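Local coordinates for In2-1 family protein, glutathione transferase lambda3 (Populus trichocarpa, PDB 4PQI) that probably acts as a monomeric lambda-class glutathione transferase with thiol-transferase activity, using glutathione held in its thioredoxin-fold domain, at residues A[11-16]-A[46-51]; A[50-55]-A[221-226]. One frame throughout, in Å; residues are numbered along the deposited sequence.

Contact 1. Residues A[11-16]-A[46-51]; sequences VPEKLA and RVWITR
Glu13 and Trp48 mark where the two backbones come nearest, with 11.7 Å between their CA atoms, so the irregular segment 11-16 meets helix 42-54 through side chains alone. Glu13 and Arg51 form a salt bridge across the gap. The guanidinium comes end-on, one nitrogen to each carboxylate oxygen: Arg51 NH2 lies 2.5 Å from Glu13 OE1, unusually short as modelled, and Arg51 NH1 lies 2.9 Å from Glu13 OE2. Both bonds are nearly straight and reach the syn side of the carboxylate, and the two planes are only 21° apart. Both chains run extended, that of Arg51 spanning the greater part of the gap; Glu13 CG lies anti to its own N (chi1 -177°), pointing its carboxylate at the helix.

Beside this bridge, Leu15 reaches the edge of the Trp48 indole. Its CD1 meets the rim of the six-membered ring near its plane, 3.9 Å from Trp48 CH2, and its CD2 lies 4.0 Å from Trp48 CZ2. Tyr39 meets the same indole, and Leu62 of strand 60-64 touches Glu13, Trp48 and Arg51. The segment packs against the beta-alpha-beta crossover of strand 33-37, helix 42-54 and strand 60-64, which opens the thioredoxin-like domain. Arg51 NE bonds to Ile60 O, while Gln57 NE2 bonds to Glu13 OE2. The nearly flat two-point bridge and these second partners probably restrict rotation of both charged groups, and each probably offsets the charge of the other where the helix side chains are buried.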
loop_
_atom_site.group_PDB
_atom_site.type_symbol
_atom_site.label_atom_id
_atom_site.label_comp_id
_atom_site.label_asym_id
_atom_site.label_seq_id
_atom_site.Cartn_x
_atom_site.Cartn_y
_atom_site.Cartn_z
ATOM N N VAL A 11 -8.383 11.817 9.143
ATOM C CA VAL A 11 -8.726 11.955 10.551
ATOM C C VAL A 11 -8.645 10.576 11.224
ATOM O O VAL A 11 -8.712 9.546 10.540
ATOM C CB VAL A 11 -10.139 12.554 10.719
ATOM C CG1 VAL A 11 -10.164 14.001 10.226
ATOM C CG2 VAL A 11 -11.180 11.710 9.984
ATOM N N PRO A 12 -8.464 10.549 12.558
ATOM C CA PRO A 12 -8.553 9.301 13.327
ATOM C C PRO A 12 -9.845 8.566 12.996
ATOM O O PRO A 12 -10.892 9.195 12.831
ATOM C CB PRO A 12 -8.558 9.789 14.783
ATOM C CG PRO A 12 -7.772 11.027 14.742
ATOM C CD PRO A 12 -8.062 11.679 13.410
ATOM N N GLU A 13 -9.762 7.248 12.867
ATOM C CA GLU A 13 -10.906 6.480 12.422
ATOM C C GLU A 13 -11.107 5.231 13.275
ATOM O O GLU A 13 -10.165 4.486 13.537
ATOM C CB GLU A 13 -10.714 6.101 10.960
ATOM C CG GLU A 13 -11.868 5.358 10.343
ATOM C CD GLU A 13 -11.651 5.117 8.863
ATOM O OE1 GLU A 13 -12.615 4.703 8.181
ATOM O OE2 GLU A 13 -10.514 5.331 8.389
ATOM N N LYS A 14 -12.341 5.018 13.720
ATOM C CA LYS A 14 -12.707 3.776 14.383
ATOM C C LYS A 14 -12.808 2.648 13.343
ATOM O O LYS A 14 -13.429 2.814 12.291
ATOM C CB LYS A 14 -14.035 3.963 15.106
ATOM C CG LYS A 14 -14.521 2.743 15.860
ATOM C CD LYS A 14 -13.574 2.379 16.991
ATOM C CE LYS A 14 -14.197 1.323 17.888
ATOM N NZ LYS A 14 -14.835 0.245 17.083
ATOM N N LEU A 15 -12.185 1.508 13.627
ATOM C CA LEU A 15 -12.177 0.380 12.694
ATOM C C LEU A 15 -13.185 -0.691 13.105
ATOM O O LEU A 15 -13.164 -1.156 14.242
ATOM C CB LEU A 15 -10.768 -0.225 12.610
ATOM C CG LEU A 15 -9.715 0.702 11.984
ATOM C CD1 LEU A 15 -8.370 0.009 11.831
ATOM C CD2 LEU A 15 -10.209 1.221 10.638
ATOM N N ALA A 16 -14.074 -1.060 12.186
ATOM C CA ALA A 16 -15.024 -2.159 12.409
ATOM C C ALA A 16 -14.326 -3.517 12.319
ATOM O O ALA A 16 -13.352 -3.660 11.581
ATOM C CB ALA A 16 -16.161 -2.086 11.389
ATOM N N ARG A 46 -2.320 0.027 0.201
ATOM C CA ARG A 46 -2.101 1.097 -0.774
ATOM C C ARG A 46 -3.355 1.957 -0.914
ATOM O O ARG A 46 -3.295 3.169 -0.821
ATOM C CB ARG A 46 -1.732 0.528 -2.137
ATOM C CG ARG A 46 -0.333 -0.045 -2.261
ATOM C CD ARG A 46 -0.238 -0.896 -3.524
ATOM N NE ARG A 46 1.137 -1.277 -3.868
ATOM C CZ ARG A 46 1.456 -2.121 -4.848
ATOM N NH1 ARG A 46 0.499 -2.705 -5.569
ATOM N NH2 ARG A 46 2.728 -2.405 -5.097
ATOM N N VAL A 47 -4.502 1.321 -1.130
ATOM C CA VAL A 47 -5.714 2.087 -1.382
ATOM C C VAL A 47 -6.177 2.762 -0.098
ATOM O O VAL A 47 -6.645 3.914 -0.111
ATOM C CB VAL A 47 -6.829 1.203 -1.958
ATOM C CG1 VAL A 47 -7.997 2.064 -2.400
ATOM C CG2 VAL A 47 -6.292 0.378 -3.128
ATOM N N TRP A 48 -6.015 2.057 1.016
ATOM C CA TRP A 48 -6.352 2.592 2.331
ATOM C C TRP A 48 -5.646 3.929 2.636
ATOM O O TRP A 48 -6.285 4.902 3.025
ATOM C CB TRP A 48 -6.012 1.543 3.382
ATOM C CG TRP A 48 -6.531 1.809 4.756
ATOM C CD1 TRP A 48 -7.267 2.885 5.179
ATOM C CD2 TRP A 48 -6.343 0.977 5.903
ATOM N NE1 TRP A 48 -7.546 2.765 6.515
ATOM C CE2 TRP A 48 -6.992 1.602 6.983
ATOM C CE3 TRP A 48 -5.684 -0.238 6.120
ATOM C CZ2 TRP A 48 -7.003 1.049 8.265
ATOM C CZ3 TRP A 48 -5.701 -0.783 7.385
ATOM C CH2 TRP A 48 -6.348 -0.141 8.443
ATOM N N ILE A 49 -4.326 3.959 2.462
ATOM C CA ILE A 49 -3.548 5.171 2.671
ATOM C C ILE A 49 -4.016 6.305 1.756
ATOM O O ILE A 49 -4.137 7.451 2.198
ATOM C CB ILE A 49 -2.048 4.918 2.394
ATOM C CG1 ILE A 49 -1.541 3.762 3.264
ATOM C CG2 ILE A 49 -1.231 6.203 2.606
ATOM C CD1 ILE A 49 -0.219 3.146 2.758
ATOM N N THR A 50 -4.262 5.982 0.487
ATOM C CA THR A 50 -4.715 6.974 -0.480
ATOM C C THR A 50 -6.058 7.571 -0.056
ATOM O O THR A 50 -6.236 8.794 -0.075
ATOM C CB THR A 50 -4.811 6.396 -1.936
ATOM O OG1 THR A 50 -3.576 5.785 -2.316
ATOM C CG2 THR A 50 -5.139 7.485 -2.919
ATOM N N ARG A 51 -6.992 6.704 0.338
ATOM C CA ARG A 51 -8.308 7.113 0.846
ATOM C C ARG A 51 -8.179 8.110 1.991
ATOM O O ARG A 51 -8.849 9.155 2.018
ATOM C CB ARG A 51 -9.066 5.874 1.333
ATOM C CG ARG A 51 -10.346 6.142 2.122
ATOM C CD ARG A 51 -10.878 4.805 2.642
ATOM N NE ARG A 51 -11.985 4.903 3.591
ATOM C CZ ARG A 51 -11.862 4.903 4.918
ATOM N NH1 ARG A 51 -10.671 4.864 5.503
ATOM N NH2 ARG A 51 -12.948 4.970 5.667
#

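Contact 2. Residues A[50-55]-A[221-226]; sequences TRNFKG and YKQTKT. With CA (calcium ion), chain E.
Asn52 and Thr224 make the close part of this contact: Asn52 ND2 sits 3.4 Å from the Thr224 CG2 methyl, and the two side chains run antiparallel alongside one another. The backbones are near here too, the CA atoms of Asn52 and Tyr221 being 7.8 Å apart. In Thr224 a chi1 of 70° tucks OG1 over the residue's own backbone, which turns the hydroxyl back onto Tyr221 O at 2.7 Å, in the carbonyl plane and on a lone pair, and leaves CG2 for helix 42-54. Tyr221 O also accepts from Thr224 N, so two donors hold it. Gln45 of the helix bonds to the same hydroxyl, and Trp48 and Ile49 touch the Thr224 side chain. Gln223 also lies against Asn52, with its CB 4.2 Å from Asn52 ND2.

These residues join the two domains of the glutathione transferase fold: helix 42-54 belongs to the thioredoxin-like domain, whereas segment 221-226 leaves the short helix 219-222 of the helical domain through a type I turn from Lys222 to Lys225.

The loose side is that of Lys222 and Lys225, both exposed to solvent on the turn, the latter laying CG over the rim of one face of the Tyr221 ring, 3.6 Å above its plane. At the far end of segment 50-55 the helix closes in a Schellman motif at Gly55, where phi is positive (82°). Gly55 O then binds a calcium ion at 2.4 Å, in a site shared with Glu59 and completed by four waters.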
loop_
_atom_site.group_PDB
_atom_site.type_symbol
_atom_site.label_atom_id
_atom_site.label_comp_id
_atom_site.label_asym_id
_atom_site.label_seq_id
_atom_site.Cartn_x
_atom_site.Cartn_y
_atom_site.Cartn_z
ATOM N N THR A 50 -4.262 5.982 0.487
ATOM C CA THR A 50 -4.715 6.974 -0.480
ATOM C C THR A 50 -6.058 7.571 -0.056
ATOM O O THR A 50 -6.236 8.794 -0.075
ATOM C CB THR A 50 -4.811 6.396 -1.936
ATOM O OG1 THR A 50 -3.576 5.785 -2.316
ATOM C CG2 THR A 50 -5.139 7.485 -2.919
ATOM N N ARG A 51 -6.992 6.704 0.338
ATOM C CA ARG A 51 -8.308 7.113 0.846
ATOM C C ARG A 51 -8.179 8.110 1.991
ATOM O O ARG A 51 -8.849 9.155 2.018
ATOM C CB ARG A 51 -9.066 5.874 1.333
ATOM C CG ARG A 51 -10.346 6.142 2.122
ATOM C CD ARG A 51 -10.878 4.805 2.642
ATOM N NE ARG A 51 -11.985 4.903 3.591
ATOM C CZ ARG A 51 -11.862 4.903 4.918
ATOM N NH1 ARG A 51 -10.671 4.864 5.503
ATOM N NH2 ARG A 51 -12.948 4.970 5.667
ATOM N N ASN A 52 -7.309 7.765 2.937
ATOM C CA ASN A 52 -7.078 8.565 4.129
ATOM C C ASN A 52 -6.486 9.932 3.776
ATOM O O ASN A 52 -7.036 10.971 4.148
ATOM C CB ASN A 52 -6.167 7.808 5.109
ATOM C CG ASN A 52 -6.841 6.568 5.720
ATOM O OD1 ASN A 52 -8.019 6.296 5.470
ATOM N ND2 ASN A 52 -6.086 5.808 6.513
ATOM N N PHE A 53 -5.377 9.927 3.045
ATOM C CA PHE A 53 -4.689 11.168 2.695
ATOM C C PHE A 53 -5.579 12.179 1.960
ATOM O O PHE A 53 -5.583 13.366 2.291
ATOM C CB PHE A 53 -3.437 10.876 1.875
ATOM C CG PHE A 53 -2.515 12.046 1.765
ATOM C CD1 PHE A 53 -1.505 12.240 2.703
ATOM C CD2 PHE A 53 -2.658 12.963 0.734
ATOM C CE1 PHE A 53 -0.649 13.324 2.613
ATOM C CE2 PHE A 53 -1.803 14.057 0.637
ATOM C CZ PHE A 53 -0.796 14.230 1.574
ATOM N N LYS A 54 -6.352 11.712 0.986
ATOM C CA LYS A 54 -7.200 12.614 0.210
ATOM C C LYS A 54 -8.434 13.099 0.990
ATOM O O LYS A 54 -9.148 14.009 0.548
ATOM C CB LYS A 54 -7.579 11.987 -1.142
ATOM C CG LYS A 54 -6.381 11.619 -2.014
ATOM C CD LYS A 54 -6.790 11.194 -3.443
ATOM C CE LYS A 54 -7.497 12.313 -4.191
ATOM N NZ LYS A 54 -6.543 13.236 -4.882
ATOM N N GLY A 55 -8.654 12.511 2.163
ATOM C CA GLY A 55 -9.748 12.897 3.035
ATOM C C GLY A 55 -11.040 12.244 2.604
ATOM O O GLY A 55 -12.105 12.830 2.755
ATOM N N TYR A 221 -0.788 7.355 6.670
ATOM C CA TYR A 221 -0.101 6.071 6.637
ATOM C C TYR A 221 -0.097 5.352 7.987
ATOM O O TYR A 221 -0.395 4.164 8.036
ATOM C CB TYR A 221 1.332 6.220 6.131
ATOM C CG TYR A 221 2.177 4.967 6.307
ATOM C CD1 TYR A 221 1.818 3.769 5.697
ATOM C CD2 TYR A 221 3.332 4.988 7.079
ATOM C CE1 TYR A 221 2.589 2.626 5.847
ATOM C CE2 TYR A 221 4.100 3.858 7.244
ATOM C CZ TYR A 221 3.726 2.677 6.620
ATOM O OH TYR A 221 4.499 1.551 6.785
ATOM N N LYS A 222 0.253 6.065 9.064
ATOM C CA LYS A 222 0.417 5.448 10.380
ATOM C C LYS A 222 -0.831 4.696 10.817
ATOM O O LYS A 222 -0.733 3.598 11.365
ATOM C CB LYS A 222 0.803 6.491 11.440
ATOM C CG LYS A 222 2.227 7.012 11.309
ATOM C CD LYS A 222 2.636 7.841 12.524
ATOM C CE LYS A 222 1.838 9.122 12.599
ATOM N NZ LYS A 222 2.311 10.033 13.678
ATOM N N GLN A 223 -1.994 5.296 10.551
ATOM C CA GLN A 223 -3.302 4.700 10.811
ATOM C C GLN A 223 -3.524 3.317 10.182
ATOM O O GLN A 223 -4.427 2.601 10.598
ATOM C CB GLN A 223 -4.410 5.644 10.319
ATOM C CG GLN A 223 -4.471 6.959 11.052
ATOM C CD GLN A 223 -5.604 7.841 10.583
ATOM O OE1 GLN A 223 -6.501 7.392 9.865
ATOM N NE2 GLN A 223 -5.570 9.111 10.988
ATOM N N THR A 224 -2.722 2.948 9.182
ATOM C CA THR A 224 -2.991 1.728 8.413
ATOM C C THR A 224 -1.985 0.607 8.677
ATOM O O THR A 224 -2.121 -0.501 8.143
ATOM C CB THR A 224 -2.957 2.012 6.907
ATOM O OG1 THR A 224 -1.610 2.273 6.525
ATOM C CG2 THR A 224 -3.828 3.210 6.569
ATOM N N LYS A 225 -0.983 0.897 9.503
ATOM C CA LYS A 225 0.108 -0.044 9.755
ATOM C C LYS A 225 -0.318 -1.340 10.453
ATOM O O LYS A 225 -1.145 -1.337 11.363
ATOM C CB LYS A 225 1.251 0.636 10.524
ATOM C CG LYS A 225 2.081 1.553 9.632
ATOM C CD LYS A 225 3.219 2.238 10.383
ATOM C CE LYS A 225 4.429 1.338 10.497
ATOM N NZ LYS A 225 5.591 2.079 11.053
ATOM N N THR A 226 0.293 -2.439 10.017
ATOM C CA THR A 226 -0.048 -3.789 10.452
ATOM C C THR A 226 0.738 -4.194 11.706
ATOM O O THR A 226 1.764 -3.593 12.032
ATOM C CB THR A 226 0.202 -4.800 9.291
ATOM O OG1 THR A 226 -0.509 -6.022 9.531
ATOM C CG2 THR A 226 1.694 -5.082 9.110
HETATM CA CA CA E . -14.358 13.612 2.899
HETATM O O HOH W 1 -16.684 13.882 4.153
HETATM O O HOH W 2 -14.192 12.180 4.701
HETATM O O HOH W 3 -13.364 15.598 4.048
HETATM O O HOH W 4 -13.869 14.940 0.829
#

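Contacts 1 and 2 work on neighbouring flanks of helix 42-54, share Thr50 and Arg51, and have centres about 5 Å apart. They meet at the indole: Trp48 CD2 packs 3.4 Å from Thr224 CG2, so the same ring takes part in both contacts. Nearby, Ile49 CG1 lies 3.6 Å from Thr224 OG1. The N-terminal segment 11-16 and the helical-domain turn 221-226 are thereby tied to one helix. Helix 42-54 follows Cys41 and begins with Pro42 and Phe43, all of the glutathione pocket, but both contacts stand back from the ligand, the Trp48 side chain about 12 Å and the Thr224 side chain about 14 Å from bound glutathione.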